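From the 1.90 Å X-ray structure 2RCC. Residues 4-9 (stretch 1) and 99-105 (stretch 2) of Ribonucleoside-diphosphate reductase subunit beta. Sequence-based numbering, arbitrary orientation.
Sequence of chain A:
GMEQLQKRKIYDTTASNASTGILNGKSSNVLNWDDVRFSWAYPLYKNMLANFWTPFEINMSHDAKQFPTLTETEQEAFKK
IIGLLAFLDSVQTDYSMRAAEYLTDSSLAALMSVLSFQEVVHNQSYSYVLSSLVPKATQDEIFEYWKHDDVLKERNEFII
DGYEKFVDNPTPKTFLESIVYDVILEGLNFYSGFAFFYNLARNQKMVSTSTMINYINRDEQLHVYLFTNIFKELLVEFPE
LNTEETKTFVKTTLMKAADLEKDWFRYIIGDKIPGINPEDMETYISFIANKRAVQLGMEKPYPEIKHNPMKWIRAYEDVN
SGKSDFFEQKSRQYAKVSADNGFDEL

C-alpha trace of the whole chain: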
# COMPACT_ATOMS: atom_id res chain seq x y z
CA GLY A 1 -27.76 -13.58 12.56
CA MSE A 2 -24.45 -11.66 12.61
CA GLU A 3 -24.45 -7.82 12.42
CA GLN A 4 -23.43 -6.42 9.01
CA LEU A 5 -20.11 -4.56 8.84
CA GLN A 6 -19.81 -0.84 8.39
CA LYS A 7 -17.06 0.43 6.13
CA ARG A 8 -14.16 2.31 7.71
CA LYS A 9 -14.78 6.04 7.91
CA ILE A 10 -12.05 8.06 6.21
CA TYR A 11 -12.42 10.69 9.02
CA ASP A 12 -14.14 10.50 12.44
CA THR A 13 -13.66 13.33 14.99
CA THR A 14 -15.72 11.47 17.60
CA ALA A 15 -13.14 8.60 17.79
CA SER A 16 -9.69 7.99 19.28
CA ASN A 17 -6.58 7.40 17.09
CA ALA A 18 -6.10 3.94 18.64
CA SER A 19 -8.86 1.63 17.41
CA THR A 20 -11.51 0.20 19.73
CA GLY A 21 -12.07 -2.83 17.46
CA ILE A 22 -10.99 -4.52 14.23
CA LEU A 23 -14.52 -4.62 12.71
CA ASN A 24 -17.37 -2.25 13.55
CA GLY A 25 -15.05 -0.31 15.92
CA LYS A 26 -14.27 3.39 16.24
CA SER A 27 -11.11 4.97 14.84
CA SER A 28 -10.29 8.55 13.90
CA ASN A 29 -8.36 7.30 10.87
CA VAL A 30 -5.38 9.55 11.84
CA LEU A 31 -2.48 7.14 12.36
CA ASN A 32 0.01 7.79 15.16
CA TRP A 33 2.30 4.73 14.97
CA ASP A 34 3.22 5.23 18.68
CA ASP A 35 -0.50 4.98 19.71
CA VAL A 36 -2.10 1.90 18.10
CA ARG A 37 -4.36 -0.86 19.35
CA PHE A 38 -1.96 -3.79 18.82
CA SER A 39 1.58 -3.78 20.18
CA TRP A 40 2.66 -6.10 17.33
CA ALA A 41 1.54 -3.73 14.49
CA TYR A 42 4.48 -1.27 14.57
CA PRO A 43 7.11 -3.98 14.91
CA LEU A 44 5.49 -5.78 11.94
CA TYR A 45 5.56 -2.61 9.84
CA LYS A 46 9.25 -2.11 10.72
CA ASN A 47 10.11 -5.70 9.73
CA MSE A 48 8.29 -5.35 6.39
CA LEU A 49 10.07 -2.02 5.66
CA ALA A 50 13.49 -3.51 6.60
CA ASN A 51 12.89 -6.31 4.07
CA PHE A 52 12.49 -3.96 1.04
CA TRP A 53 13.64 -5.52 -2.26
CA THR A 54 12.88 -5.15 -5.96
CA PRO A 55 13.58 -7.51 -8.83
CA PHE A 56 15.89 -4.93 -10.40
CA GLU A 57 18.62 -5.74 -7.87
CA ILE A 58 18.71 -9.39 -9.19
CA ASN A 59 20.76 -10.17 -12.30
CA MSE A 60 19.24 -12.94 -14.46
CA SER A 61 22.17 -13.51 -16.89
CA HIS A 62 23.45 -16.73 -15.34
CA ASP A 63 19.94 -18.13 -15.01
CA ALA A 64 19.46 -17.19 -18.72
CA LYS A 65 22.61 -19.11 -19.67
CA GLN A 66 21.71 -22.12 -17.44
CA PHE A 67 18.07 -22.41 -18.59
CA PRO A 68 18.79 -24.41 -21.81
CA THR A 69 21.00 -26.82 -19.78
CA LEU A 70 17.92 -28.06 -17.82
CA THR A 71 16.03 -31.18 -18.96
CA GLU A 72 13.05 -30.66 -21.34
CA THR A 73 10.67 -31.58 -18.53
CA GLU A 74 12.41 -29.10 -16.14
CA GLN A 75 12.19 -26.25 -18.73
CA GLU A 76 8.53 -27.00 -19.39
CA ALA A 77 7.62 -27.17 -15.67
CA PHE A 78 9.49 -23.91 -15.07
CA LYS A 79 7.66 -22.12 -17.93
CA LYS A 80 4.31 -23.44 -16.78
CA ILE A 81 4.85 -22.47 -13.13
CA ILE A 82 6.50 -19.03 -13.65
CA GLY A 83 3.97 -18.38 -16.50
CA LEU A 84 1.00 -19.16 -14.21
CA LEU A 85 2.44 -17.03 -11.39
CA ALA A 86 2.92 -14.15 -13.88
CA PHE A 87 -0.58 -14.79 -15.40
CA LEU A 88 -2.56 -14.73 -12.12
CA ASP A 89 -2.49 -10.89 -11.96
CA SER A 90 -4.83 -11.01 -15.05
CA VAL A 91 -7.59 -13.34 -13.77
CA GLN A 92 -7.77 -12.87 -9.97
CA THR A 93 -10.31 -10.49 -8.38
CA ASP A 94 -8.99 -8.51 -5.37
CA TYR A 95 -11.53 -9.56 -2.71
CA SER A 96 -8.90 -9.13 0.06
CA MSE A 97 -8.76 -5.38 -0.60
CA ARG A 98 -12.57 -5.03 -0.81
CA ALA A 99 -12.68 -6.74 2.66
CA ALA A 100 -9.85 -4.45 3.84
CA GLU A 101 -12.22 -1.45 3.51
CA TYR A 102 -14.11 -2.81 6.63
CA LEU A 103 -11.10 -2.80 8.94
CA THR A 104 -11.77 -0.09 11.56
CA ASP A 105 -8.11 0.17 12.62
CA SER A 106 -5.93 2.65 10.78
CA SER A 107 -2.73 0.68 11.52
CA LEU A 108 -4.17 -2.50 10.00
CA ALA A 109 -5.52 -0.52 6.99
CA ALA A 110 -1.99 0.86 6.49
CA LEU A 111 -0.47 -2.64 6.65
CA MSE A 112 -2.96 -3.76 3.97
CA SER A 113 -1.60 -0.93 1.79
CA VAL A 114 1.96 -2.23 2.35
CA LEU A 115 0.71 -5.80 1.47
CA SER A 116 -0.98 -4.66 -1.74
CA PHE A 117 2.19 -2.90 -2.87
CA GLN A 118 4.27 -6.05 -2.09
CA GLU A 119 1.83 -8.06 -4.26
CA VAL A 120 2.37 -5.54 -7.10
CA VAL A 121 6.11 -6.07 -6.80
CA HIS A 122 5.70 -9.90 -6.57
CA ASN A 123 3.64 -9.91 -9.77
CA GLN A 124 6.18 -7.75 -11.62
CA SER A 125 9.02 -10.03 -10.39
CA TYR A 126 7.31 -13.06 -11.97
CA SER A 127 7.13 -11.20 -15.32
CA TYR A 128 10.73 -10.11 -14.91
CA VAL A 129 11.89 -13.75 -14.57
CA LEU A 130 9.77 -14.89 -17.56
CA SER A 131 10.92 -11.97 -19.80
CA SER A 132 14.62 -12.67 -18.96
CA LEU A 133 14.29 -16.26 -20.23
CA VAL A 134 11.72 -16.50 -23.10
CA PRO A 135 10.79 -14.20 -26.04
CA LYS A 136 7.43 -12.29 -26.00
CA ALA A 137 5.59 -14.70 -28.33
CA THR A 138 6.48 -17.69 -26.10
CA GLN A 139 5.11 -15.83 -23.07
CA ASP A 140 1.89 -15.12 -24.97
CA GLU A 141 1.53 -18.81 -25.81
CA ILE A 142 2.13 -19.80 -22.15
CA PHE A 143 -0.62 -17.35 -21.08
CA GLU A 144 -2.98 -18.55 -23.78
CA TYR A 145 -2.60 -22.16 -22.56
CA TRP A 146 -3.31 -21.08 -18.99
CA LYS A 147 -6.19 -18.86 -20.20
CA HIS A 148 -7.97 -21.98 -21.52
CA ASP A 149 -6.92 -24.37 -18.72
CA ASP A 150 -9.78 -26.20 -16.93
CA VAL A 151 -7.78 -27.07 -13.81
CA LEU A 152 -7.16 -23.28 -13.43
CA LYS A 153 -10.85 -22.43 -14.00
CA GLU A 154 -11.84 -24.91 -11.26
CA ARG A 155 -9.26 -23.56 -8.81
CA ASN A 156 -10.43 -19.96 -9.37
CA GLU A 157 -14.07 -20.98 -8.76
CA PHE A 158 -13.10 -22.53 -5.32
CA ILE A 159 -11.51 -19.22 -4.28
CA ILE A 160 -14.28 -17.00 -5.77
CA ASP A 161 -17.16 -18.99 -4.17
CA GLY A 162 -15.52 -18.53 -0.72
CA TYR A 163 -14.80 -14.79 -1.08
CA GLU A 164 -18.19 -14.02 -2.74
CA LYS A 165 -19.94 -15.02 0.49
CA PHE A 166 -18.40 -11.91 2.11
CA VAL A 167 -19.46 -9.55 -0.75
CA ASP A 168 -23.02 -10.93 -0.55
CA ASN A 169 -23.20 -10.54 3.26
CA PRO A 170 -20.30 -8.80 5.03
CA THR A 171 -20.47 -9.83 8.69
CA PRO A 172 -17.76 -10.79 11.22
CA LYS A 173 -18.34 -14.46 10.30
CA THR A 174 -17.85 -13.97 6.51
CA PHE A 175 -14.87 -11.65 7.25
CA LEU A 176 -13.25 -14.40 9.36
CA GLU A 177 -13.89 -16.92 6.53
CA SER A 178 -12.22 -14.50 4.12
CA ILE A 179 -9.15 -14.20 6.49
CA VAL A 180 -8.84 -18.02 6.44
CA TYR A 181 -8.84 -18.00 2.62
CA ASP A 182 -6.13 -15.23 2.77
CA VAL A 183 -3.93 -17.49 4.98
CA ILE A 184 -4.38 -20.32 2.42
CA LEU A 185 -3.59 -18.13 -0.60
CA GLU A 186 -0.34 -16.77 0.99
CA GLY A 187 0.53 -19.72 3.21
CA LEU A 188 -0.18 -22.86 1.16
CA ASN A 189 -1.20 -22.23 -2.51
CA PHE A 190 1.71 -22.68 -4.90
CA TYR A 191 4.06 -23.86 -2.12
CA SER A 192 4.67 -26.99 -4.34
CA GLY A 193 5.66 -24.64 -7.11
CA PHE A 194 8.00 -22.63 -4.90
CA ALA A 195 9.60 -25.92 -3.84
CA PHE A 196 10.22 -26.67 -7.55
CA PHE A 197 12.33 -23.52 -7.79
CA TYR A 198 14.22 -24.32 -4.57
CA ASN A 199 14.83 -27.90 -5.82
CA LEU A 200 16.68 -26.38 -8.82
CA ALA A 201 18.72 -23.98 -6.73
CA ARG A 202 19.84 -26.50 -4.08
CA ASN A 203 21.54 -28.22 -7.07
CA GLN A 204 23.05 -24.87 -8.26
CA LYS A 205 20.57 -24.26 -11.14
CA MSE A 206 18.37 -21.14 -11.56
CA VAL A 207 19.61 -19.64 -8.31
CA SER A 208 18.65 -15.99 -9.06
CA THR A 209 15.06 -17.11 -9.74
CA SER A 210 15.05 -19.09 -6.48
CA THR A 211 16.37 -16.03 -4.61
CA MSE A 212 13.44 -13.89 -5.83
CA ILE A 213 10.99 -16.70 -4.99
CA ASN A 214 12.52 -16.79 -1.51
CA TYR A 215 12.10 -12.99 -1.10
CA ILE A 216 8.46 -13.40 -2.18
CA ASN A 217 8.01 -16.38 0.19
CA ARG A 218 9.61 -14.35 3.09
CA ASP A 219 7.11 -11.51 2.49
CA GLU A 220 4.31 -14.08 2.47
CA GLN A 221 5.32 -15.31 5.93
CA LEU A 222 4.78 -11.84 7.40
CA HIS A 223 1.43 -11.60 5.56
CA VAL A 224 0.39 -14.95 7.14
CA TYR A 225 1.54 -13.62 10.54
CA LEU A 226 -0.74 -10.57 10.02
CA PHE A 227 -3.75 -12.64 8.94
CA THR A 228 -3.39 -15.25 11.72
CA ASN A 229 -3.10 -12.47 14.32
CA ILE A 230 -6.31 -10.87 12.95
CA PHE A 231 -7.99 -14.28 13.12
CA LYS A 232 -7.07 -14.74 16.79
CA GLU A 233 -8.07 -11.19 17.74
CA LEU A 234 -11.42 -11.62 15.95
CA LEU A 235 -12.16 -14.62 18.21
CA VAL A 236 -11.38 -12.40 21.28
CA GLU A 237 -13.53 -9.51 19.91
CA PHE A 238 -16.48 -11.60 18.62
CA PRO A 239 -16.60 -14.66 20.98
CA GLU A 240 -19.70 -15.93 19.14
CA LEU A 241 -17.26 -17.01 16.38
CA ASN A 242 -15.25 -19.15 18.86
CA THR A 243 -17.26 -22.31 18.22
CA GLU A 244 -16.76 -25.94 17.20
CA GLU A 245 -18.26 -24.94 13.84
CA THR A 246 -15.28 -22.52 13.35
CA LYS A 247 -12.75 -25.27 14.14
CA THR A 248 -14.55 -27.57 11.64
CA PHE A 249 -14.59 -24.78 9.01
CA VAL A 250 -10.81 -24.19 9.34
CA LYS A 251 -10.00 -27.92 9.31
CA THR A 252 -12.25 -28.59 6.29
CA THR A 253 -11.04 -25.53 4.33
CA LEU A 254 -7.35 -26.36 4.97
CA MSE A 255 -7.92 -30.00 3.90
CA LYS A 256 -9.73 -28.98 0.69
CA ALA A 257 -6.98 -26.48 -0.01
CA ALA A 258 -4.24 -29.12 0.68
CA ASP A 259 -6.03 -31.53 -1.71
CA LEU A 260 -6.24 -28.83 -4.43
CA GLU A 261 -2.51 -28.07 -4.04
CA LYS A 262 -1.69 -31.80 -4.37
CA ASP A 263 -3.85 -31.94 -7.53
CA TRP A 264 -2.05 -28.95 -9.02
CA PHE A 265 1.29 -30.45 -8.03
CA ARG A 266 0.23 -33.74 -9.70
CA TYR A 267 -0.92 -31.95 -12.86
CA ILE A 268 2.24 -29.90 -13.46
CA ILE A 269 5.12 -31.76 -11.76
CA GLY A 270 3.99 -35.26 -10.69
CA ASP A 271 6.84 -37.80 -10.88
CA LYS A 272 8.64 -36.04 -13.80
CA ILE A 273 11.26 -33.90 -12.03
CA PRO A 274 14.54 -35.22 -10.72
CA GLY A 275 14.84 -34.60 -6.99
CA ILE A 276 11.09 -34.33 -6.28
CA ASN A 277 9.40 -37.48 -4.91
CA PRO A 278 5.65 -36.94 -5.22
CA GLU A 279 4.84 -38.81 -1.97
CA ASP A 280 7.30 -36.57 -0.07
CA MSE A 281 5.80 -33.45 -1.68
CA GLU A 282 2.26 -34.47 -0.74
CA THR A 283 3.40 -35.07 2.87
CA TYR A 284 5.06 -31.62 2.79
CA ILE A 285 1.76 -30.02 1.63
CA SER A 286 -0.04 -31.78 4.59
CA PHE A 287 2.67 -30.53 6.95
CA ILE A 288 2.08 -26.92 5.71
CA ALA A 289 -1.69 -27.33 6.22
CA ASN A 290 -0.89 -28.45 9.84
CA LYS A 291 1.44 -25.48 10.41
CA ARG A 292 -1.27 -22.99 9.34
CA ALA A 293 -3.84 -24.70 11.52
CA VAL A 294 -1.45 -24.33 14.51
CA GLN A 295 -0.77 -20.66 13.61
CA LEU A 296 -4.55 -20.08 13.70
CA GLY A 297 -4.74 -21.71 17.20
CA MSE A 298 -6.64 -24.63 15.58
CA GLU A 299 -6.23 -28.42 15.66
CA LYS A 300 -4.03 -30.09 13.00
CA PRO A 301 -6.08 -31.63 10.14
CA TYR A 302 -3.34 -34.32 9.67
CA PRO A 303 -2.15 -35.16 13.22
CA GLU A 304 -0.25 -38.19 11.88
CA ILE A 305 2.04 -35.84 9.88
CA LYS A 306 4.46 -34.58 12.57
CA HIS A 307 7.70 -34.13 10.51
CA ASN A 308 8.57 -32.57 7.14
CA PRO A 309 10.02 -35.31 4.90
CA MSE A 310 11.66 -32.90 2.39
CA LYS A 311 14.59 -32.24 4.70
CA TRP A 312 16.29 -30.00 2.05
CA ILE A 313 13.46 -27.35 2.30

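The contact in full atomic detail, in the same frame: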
# COMPACT_ATOMS: atom_id res chain seq x y z
N GLN A 4 -24.20 -6.73 10.22
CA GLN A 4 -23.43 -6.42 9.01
C GLN A 4 -22.36 -5.39 9.32
O GLN A 4 -22.54 -4.57 10.21
CB GLN A 4 -24.28 -6.02 7.81
CG GLN A 4 -24.88 -7.23 7.08
CD GLN A 4 -25.53 -6.87 5.77
OE1 GLN A 4 -26.15 -5.81 5.63
NE2 GLN A 4 -25.43 -7.77 4.79
N LEU A 5 -21.25 -5.45 8.60
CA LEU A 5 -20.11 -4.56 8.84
C LEU A 5 -20.30 -3.20 8.21
O LEU A 5 -20.88 -3.09 7.14
CB LEU A 5 -18.82 -5.14 8.27
CG LEU A 5 -18.45 -6.51 8.82
CD1 LEU A 5 -17.15 -6.90 8.25
CD2 LEU A 5 -18.45 -6.59 10.35
N GLN A 6 -19.77 -2.19 8.88
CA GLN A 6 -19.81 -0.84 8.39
C GLN A 6 -18.42 -0.57 7.86
O GLN A 6 -17.44 -0.98 8.46
CB GLN A 6 -20.18 0.11 9.52
CG GLN A 6 -21.56 -0.14 10.12
CD GLN A 6 -22.66 0.07 9.10
OE1 GLN A 6 -22.74 1.13 8.49
NE2 GLN A 6 -23.50 -0.94 8.89
N LYS A 7 -18.34 0.05 6.69
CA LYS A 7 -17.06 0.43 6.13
C LYS A 7 -16.33 1.41 7.03
O LYS A 7 -16.96 2.19 7.72
CB LYS A 7 -17.20 1.06 4.73
CG LYS A 7 -17.34 0.08 3.56
CD LYS A 7 -17.52 0.82 2.26
CE LYS A 7 -17.79 -0.11 1.05
N ARG A 8 -15.00 1.36 6.98
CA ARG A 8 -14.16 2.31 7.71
C ARG A 8 -14.42 3.73 7.24
O ARG A 8 -14.43 4.02 6.04
CB ARG A 8 -12.70 2.00 7.49
CG ARG A 8 -11.70 3.01 8.10
CD ARG A 8 -10.26 2.64 7.85
NE ARG A 8 -9.89 2.52 6.44
CZ ARG A 8 -9.83 1.39 5.73
NH1 ARG A 8 -10.05 0.19 6.25
NH2 ARG A 8 -9.49 1.45 4.46
N LYS A 9 -14.61 4.62 8.20
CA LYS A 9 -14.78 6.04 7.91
C LYS A 9 -13.41 6.63 7.63
O LYS A 9 -12.48 6.44 8.41
CB LYS A 9 -15.43 6.80 9.08
CG LYS A 9 -16.89 6.43 9.29
CD LYS A 9 -17.53 7.37 10.35
N ALA A 99 -12.42 -6.41 1.24
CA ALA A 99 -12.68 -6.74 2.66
C ALA A 99 -11.91 -5.78 3.56
O ALA A 99 -12.37 -5.39 4.65
CB ALA A 99 -12.25 -8.20 2.96
N ALA A 100 -10.73 -5.38 3.10
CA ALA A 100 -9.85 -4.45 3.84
C ALA A 100 -10.53 -3.12 4.14
O ALA A 100 -10.24 -2.52 5.17
CB ALA A 100 -8.47 -4.22 3.11
N GLU A 101 -11.46 -2.69 3.29
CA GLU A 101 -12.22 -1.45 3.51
C GLU A 101 -13.10 -1.45 4.81
O GLU A 101 -13.53 -0.40 5.24
CB GLU A 101 -13.06 -1.13 2.27
CG GLU A 101 -13.43 0.32 2.16
CD GLU A 101 -14.11 0.68 0.82
OE1 GLU A 101 -14.60 -0.22 0.09
OE2 GLU A 101 -14.19 1.89 0.54
N TYR A 102 -13.32 -2.61 5.40
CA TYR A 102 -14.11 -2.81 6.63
C TYR A 102 -13.28 -2.87 7.90
O TYR A 102 -13.82 -2.92 9.00
CB TYR A 102 -14.98 -4.06 6.49
CG TYR A 102 -16.01 -3.90 5.42
CD1 TYR A 102 -17.27 -3.40 5.71
CD2 TYR A 102 -15.73 -4.21 4.10
CE1 TYR A 102 -18.22 -3.21 4.72
CE2 TYR A 102 -16.67 -4.02 3.11
CZ TYR A 102 -17.91 -3.53 3.43
OH TYR A 102 -18.85 -3.33 2.43
N LEU A 103 -11.95 -2.83 7.77
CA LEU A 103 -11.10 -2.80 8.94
C LEU A 103 -11.17 -1.43 9.59
O LEU A 103 -10.76 -0.43 8.99
CB LEU A 103 -9.66 -3.06 8.58
CG LEU A 103 -9.30 -4.50 8.23
CD1 LEU A 103 -7.97 -4.55 7.50
CD2 LEU A 103 -9.31 -5.41 9.45
N THR A 104 -11.63 -1.37 10.84
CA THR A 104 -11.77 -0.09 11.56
C THR A 104 -10.59 0.14 12.49
O THR A 104 -10.77 0.46 13.68
CB THR A 104 -13.14 -0.04 12.29
OG1 THR A 104 -13.27 -1.25 13.01
CG2 THR A 104 -14.27 0.08 11.33
N ASP A 105 -9.39 -0.08 11.94
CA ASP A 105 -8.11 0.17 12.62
C ASP A 105 -7.23 0.73 11.54
O ASP A 105 -6.97 0.03 10.52
CB ASP A 105 -7.51 -1.10 13.23
CG ASP A 105 -6.17 -0.88 13.96
OD1 ASP A 105 -5.24 -0.31 13.37
OD2 ASP A 105 -6.01 -1.38 15.09
O HOH W 1 -16.33 -2.92 10.01

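How do the two backbones lie against each other? Residues 4–9 run as an extended segment with no regular helix or strand, and they pass the end of the second stretch's helix region, where a type I turn runs from A100 to L103. The closest CA pairing is K7 with Y102, 4.4 Å from CA to CA, and the CA of R8 lies 5.1 Å from the CA of T104. The turn is held by its own hydrogen bond, from L103 N to A100 O at 3.1 Å, while Y102 N reaches back to A99 O at 3.0 Å. Together the two stretches bury 486 Å².

Which hydrogen bonds join them? All three direct ones belong to R8. R8 N donates to E101 O at 2.9 Å, and the N-H...O angle of 168° makes this a nearly straight bond. The side chain starts toward the turn, with chi1 and chi2 both t and chi3 p, and delivers NH1 to two carbonyls: R8 NH1 to L103 O is 2.9 Å and R8 NH1 to A100 O is also 2.9 Å, at angles of 168° and 157°. Both acceptors lie at the edge of the guanidinium, near its plane, where the N-H bonds point. E101 O instead sits over one face of the group while it accepts from the backbone N. A positively charged donor suits this cluster of carbonyl oxygens, and A100 O serves both the turn and the arginine. The remaining guanidinium nitrogens, NE and NH2, are satisfied elsewhere in the structure.

What does the ring of Y102 pack against? Its CA-to-CB bond points away from the first stretch, yet chi1 in the m well brings the ring back alongside it. K7 CG lies over one face, 3.9 Å from the centroid of the Y102 ring and 25° off the normal, a CH-pi contact in which the aliphatic part of a lysine covers an aromatic surface. L5, pointing toward the second stretch, adds an apolar contact, with its CB 3.5 Å from Y102 CD1; this approach is oblique to the ring. Farther along the lysine, K7 CE comes within 3.3 Å of E101 OE1. Because NZ is not modelled, the coordinates place no charged amine beside that carboxylate.

Does water take part? One molecule bridges the backbones, lying 2.7 Å from Q6 O and 2.7 Å from Y102 O, each distance measured to the water oxygen. It links two carbonyls that, both being acceptors, could not hydrogen-bond to each other directly. The side chain of Q6 stays out of the contact, its CA-to-CB bond pointing away, so this residue meets the second stretch through its backbone oxygen.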